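Local coordinates for beta subunit of photoactivated adenylyl cyclase (Beggiatoa sp. PS, PDB 5M2A) that makes cyclic AMP from ATP under blue light, pairing a flavin-binding BLUF photoreceptor with a class III adenylyl cyclase catalytic domain, at the interface of chains A and B. Coordinates in Å, arbitrary orientation; residue numbers count along the deposited sequence, not the author numbering. Chains: chain A/B, Beta subunit of photoactivated adenylyl cyclase.

Contact 1 and contact 2 lie about 26 Å apart, measured between the centres of their C-alpha atoms, and both belong to the two-fold interface of the photoactivated cyclase dimer. The long helix 110-129 serves both: its chain B copy (110-128) lies on the partner's sheet in contact 1, while the far end of its chain A copy (110-129) meets the partner's cyclase domain in contact 2. One helix per chain thus touches the other subunit near the photoreceptor and near the catalytic domain, a layout that would probably let a light-driven change in the sheet be felt by the cyclase pair.

Contact 1: the interface of chains A and B. Residues chain A 9, 51, 53, 80; chain B 114-115, 118.
This is a helix-on-sheet interface, apolar across the chains in this patch, in which B:Leu115 of one subunit presses its forked tip against the BLUF sheet of the other and probably helps hold the helix of one subunit on the photoreceptor domain of the other. CD2 of the leucine points at CG1 of A:Val9, 3.6 Å away, and takes the tip CD1 of A:Ile53 on its flank at 3.9 Å. The benzylic carbon CB of A:Phe51 lies over the fork, 3.6 Å from the side of CD1 and with CD2 also near, so the phenylalanine is touched at its root more than on its ring. A:Val9 offers CG1 because that methyl stands anti to its backbone N (chi1 -175°). The A:Ile53 side chain runs past the leucine in the opposite direction, with CG1 and CD1 both lying along the same CD2 methyl. An alanine in place of B:Leu115 would take away CG and both methyls and would probably open a gap between the helix and A:Val9, A:Phe51 and A:Ile53, weakening the hold of the helix on the sheet.

One turn further along, B:Thr118 approaches A:Leu80 loosely, its methyl CG2 4.2 Å from CB of the leucine. That methyl stands anti to the backbone N, while the hydroxyl OG1, beside the backbone N (chi1 -63°), turns back to its own helix and gives a hydrogen bond of 3.1 Å to the carbonyl O of B:Ser114, from above the carbonyl plane. The polar group is thereby satisfied within chain B, and carbon is what the threonine shows to the sheet.

In the fold, A:Val9, A:Phe51, A:Ile53 and A:Leu80 come from strands 5-14, 49-55 and 77-83 of the BLUF domain, and the chain B residues lie in the first half of helix 110-128.

Contact 2: the interface of chains A and B. Residues chain A 128, 188, 198-199, 201; chain B 261-262, 265-267.
The backbone N of B:Met267 gives a hydrogen bond of 2.8 Å to the carbonyl O of A:Lys128, almost straight at the hydrogen (177°) although the donor stands well above the carbonyl plane. It ties the last turn of helix 110-129 in chain A to the start of strand 266-272 in the cyclase domain of chain B. Beside it the aliphatic roots of the same two residues touch, CB of A:Lys128 against CG of B:Met267.

B:Lys266 buries more surface than the other residues of this patch. Its CG is anti to the backbone N, and a bend at chi2 (73°) carries the chain past the A:Phe201 side chain, which runs the opposite way; CZ at the ring's tip lies 3.7 Å from CG of the lysine. A:Thr188 crosses at about a right angle and sets its methyl CG2 3.7 Å from CB, while CG1 of A:Val198 flanks CG and CE. The stem of the lysine thus packs against carbons of helix 173-193 and strand 197-202, and its CD also lies 3.6 Å from the carbonyl O of A:Lys128. Meanwhile, the carbonyl O of B:Met261 lies at the edge of the A:Phe201 ring, in its plane, as does A:Thr188 OG1.

Water joins the chains at two further places. One molecule links the A:Thr188 hydroxyl OG1 to the carbonyl O of B:Lys266. A second lies between the lysine amino group and the carbonyl O of A:Thr199, 2.9 Å from that oxygen. The same amino nitrogen, NZ of B:Lys266, curls back to give a hydrogen bond of 3.2 Å to the carbonyl O of B:Met267, tilted 23° from the carbonyl plane.

Contact 1: the interface of chains A and B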
loop_
_atom_site.group_PDB
_atom_site.type_symbol
_atom_site.label_atom_id
_atom_site.label_comp_id
_atom_site.label_asym_id
_atom_site.label_seq_id
_atom_site.Cartn_x
_atom_site.Cartn_y
_atom_site.Cartn_z
ATOM N N VAL A 9 1.328 -9.593 -22.325
ATOM C CA VAL A 9 2.715 -9.321 -21.987
ATOM C C VAL A 9 2.876 -9.621 -20.512
ATOM O O VAL A 9 2.004 -9.265 -19.713
ATOM C CB VAL A 9 3.107 -7.862 -22.288
ATOM C CG1 VAL A 9 4.592 -7.646 -22.033
ATOM C CG2 VAL A 9 2.747 -7.488 -23.717
ATOM N N PHE A 51 10.944 -11.290 -20.110
ATOM C CA PHE A 51 9.856 -10.482 -20.645
ATOM C C PHE A 51 9.309 -11.255 -21.830
ATOM O O PHE A 51 10.084 -11.655 -22.697
ATOM C CB PHE A 51 10.330 -9.095 -21.128
ATOM C CG PHE A 51 11.162 -8.335 -20.128
ATOM C CD1 PHE A 51 12.440 -8.758 -19.799
ATOM C CD2 PHE A 51 10.687 -7.171 -19.555
ATOM C CE1 PHE A 51 13.211 -8.050 -18.885
ATOM C CE2 PHE A 51 11.466 -6.469 -18.643
ATOM C CZ PHE A 51 12.725 -6.911 -18.317
ATOM N N ILE A 53 6.078 -11.417 -24.871
ATOM C CA ILE A 53 4.868 -10.977 -25.548
ATOM C C ILE A 53 4.371 -12.152 -26.373
ATOM O O ILE A 53 5.142 -12.742 -27.135
ATOM C CB ILE A 53 5.136 -9.754 -26.446
ATOM C CG1 ILE A 53 5.805 -8.632 -25.646
ATOM C CG2 ILE A 53 3.838 -9.266 -27.081
ATOM C CD1 ILE A 53 6.225 -7.424 -26.492
ATOM N N LEU A 80 1.247 -8.215 -17.289
ATOM C CA LEU A 80 1.170 -6.762 -17.193
ATOM C C LEU A 80 0.099 -6.149 -18.072
ATOM O O LEU A 80 -0.415 -5.071 -17.751
ATOM C CB LEU A 80 2.509 -6.131 -17.573
ATOM C CG LEU A 80 3.695 -6.434 -16.669
ATOM C CD1 LEU A 80 4.917 -5.759 -17.250
ATOM C CD2 LEU A 80 3.418 -5.952 -15.255
ATOM N N SER B 114 8.537 -1.385 -27.024
ATOM C CA SER B 114 7.206 -1.749 -26.542
ATOM C C SER B 114 7.229 -2.159 -25.072
ATOM O O SER B 114 6.355 -1.759 -24.289
ATOM C CB SER B 114 6.629 -2.878 -27.394
ATOM O OG SER B 114 5.359 -3.269 -26.890
ATOM N N LEU B 115 8.214 -2.966 -24.676
ATOM C CA LEU B 115 8.270 -3.398 -23.280
ATOM C C LEU B 115 8.531 -2.222 -22.349
ATOM O O LEU B 115 7.944 -2.142 -21.265
ATOM C CB LEU B 115 9.338 -4.474 -23.097
ATOM C CG LEU B 115 9.002 -5.794 -23.791
ATOM C CD1 LEU B 115 10.225 -6.677 -23.848
ATOM C CD2 LEU B 115 7.865 -6.482 -23.054
ATOM N N THR B 118 5.279 -0.433 -21.896
ATOM C CA THR B 118 4.351 -1.220 -21.083
ATOM C C THR B 118 4.741 -1.202 -19.607
ATOM O O THR B 118 3.891 -0.984 -18.732
ATOM C CB THR B 118 4.288 -2.661 -21.599
ATOM O OG1 THR B 118 3.765 -2.679 -22.932
ATOM C CG2 THR B 118 3.384 -3.506 -20.711
#

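Contact 2: the interface of chains A and B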
loop_
_atom_site.group_PDB
_atom_site.type_symbol
_atom_site.label_atom_id
_atom_site.label_comp_id
_atom_site.label_asym_id
_atom_site.label_seq_id
_atom_site.Cartn_x
_atom_site.Cartn_y
_atom_site.Cartn_z
ATOM N N LYS A 128 5.389 -5.403 -4.368
ATOM C CA LYS A 128 5.274 -5.943 -3.022
ATOM C C LYS A 128 4.394 -5.085 -2.123
ATOM O O LYS A 128 3.815 -5.612 -1.166
ATOM C CB LYS A 128 6.656 -6.097 -2.395
ATOM C CG LYS A 128 7.618 -6.945 -3.209
ATOM C CD LYS A 128 8.911 -7.167 -2.438
ATOM C CE LYS A 128 9.873 -8.043 -3.217
ATOM N NZ LYS A 128 9.231 -9.320 -3.586
ATOM N N THR A 188 0.823 -13.461 6.196
ATOM C CA THR A 188 0.644 -13.261 4.760
ATOM C C THR A 188 0.740 -14.575 3.990
ATOM O O THR A 188 -0.051 -14.835 3.066
ATOM C CB THR A 188 1.691 -12.270 4.254
ATOM O OG1 THR A 188 1.511 -11.031 4.926
ATOM C CG2 THR A 188 1.535 -12.044 2.749
ATOM N N VAL A 198 -4.571 -10.208 1.404
ATOM C CA VAL A 198 -4.092 -9.211 2.356
ATOM C C VAL A 198 -4.375 -7.825 1.793
ATOM O O VAL A 198 -4.121 -7.553 0.612
ATOM C CB VAL A 198 -2.593 -9.395 2.636
ATOM C CG1 VAL A 198 -2.073 -8.252 3.515
ATOM C CG2 VAL A 198 -2.336 -10.725 3.324
ATOM N N THR A 199 -4.919 -6.943 2.627
ATOM C CA THR A 199 -5.224 -5.585 2.186
ATOM C C THR A 199 -4.180 -4.581 2.663
ATOM O O THR A 199 -3.700 -3.761 1.873
ATOM C CB THR A 199 -6.622 -5.174 2.670
ATOM O OG1 THR A 199 -6.543 -4.692 4.014
ATOM C CG2 THR A 199 -7.569 -6.367 2.647
ATOM N N PHE A 201 -1.194 -3.690 6.262
ATOM C CA PHE A 201 -0.745 -3.756 7.649
ATOM C C PHE A 201 -1.038 -2.418 8.323
ATOM O O PHE A 201 -0.748 -1.356 7.764
ATOM C CB PHE A 201 0.757 -4.050 7.741
ATOM C CG PHE A 201 1.191 -5.284 7.014
ATOM C CD1 PHE A 201 0.354 -6.374 6.895
ATOM C CD2 PHE A 201 2.452 -5.349 6.431
ATOM C CE1 PHE A 201 0.765 -7.521 6.217
ATOM C CE2 PHE A 201 2.859 -6.478 5.755
ATOM C CZ PHE A 201 2.020 -7.565 5.647
ATOM N N MET B 261 7.784 -2.804 6.575
ATOM C CA MET B 261 7.743 -4.106 7.217
ATOM C C MET B 261 6.921 -5.083 6.389
ATOM O O MET B 261 6.135 -4.708 5.514
ATOM C CB MET B 261 7.213 -3.976 8.652
ATOM C CG MET B 261 8.125 -3.094 9.520
ATOM S SD MET B 261 7.754 -3.145 11.264
ATOM C CE MET B 261 5.979 -3.171 11.138
ATOM N N GLY B 262 7.158 -6.359 6.664
ATOM C CA GLY B 262 6.548 -7.433 5.911
ATOM C C GLY B 262 7.547 -8.460 5.426
ATOM O O GLY B 262 8.528 -8.770 6.104
ATOM N N LEU B 265 6.558 -11.447 0.047
ATOM C CA LEU B 265 5.210 -11.598 -0.498
ATOM C C LEU B 265 4.370 -10.340 -0.331
ATOM O O LEU B 265 3.467 -10.098 -1.135
ATOM C CB LEU B 265 4.488 -12.775 0.160
ATOM C CG LEU B 265 4.509 -14.126 -0.555
ATOM C CD1 LEU B 265 5.916 -14.698 -0.603
ATOM C CD2 LEU B 265 3.544 -15.095 0.124
ATOM N N LYS B 266 4.625 -9.537 0.698
ATOM C CA LYS B 266 3.809 -8.350 0.910
ATOM C C LYS B 266 4.517 -7.426 1.886
ATOM O O LYS B 266 4.889 -7.854 2.985
ATOM C CB LYS B 266 2.421 -8.733 1.440
ATOM C CG LYS B 266 1.631 -7.590 1.990
ATOM C CD LYS B 266 1.121 -6.699 0.917
ATOM C CE LYS B 266 0.330 -5.558 1.550
ATOM N NZ LYS B 266 0.406 -4.340 0.716
ATOM N N MET B 267 4.700 -6.173 1.469
ATOM C CA MET B 267 5.328 -5.118 2.239
ATOM C C MET B 267 4.314 -4.019 2.519
ATOM O O MET B 267 3.330 -3.849 1.792
ATOM C CB MET B 267 6.524 -4.512 1.477
ATOM C CG MET B 267 7.696 -5.463 1.309
ATOM S SD MET B 267 8.520 -5.870 2.871
ATOM C CE MET B 267 9.128 -4.274 3.409
HETATM O O HOH W 1 4.352 -10.096 4.559
HETATM O O HOH W 2 -1.100 -2.522 1.472
#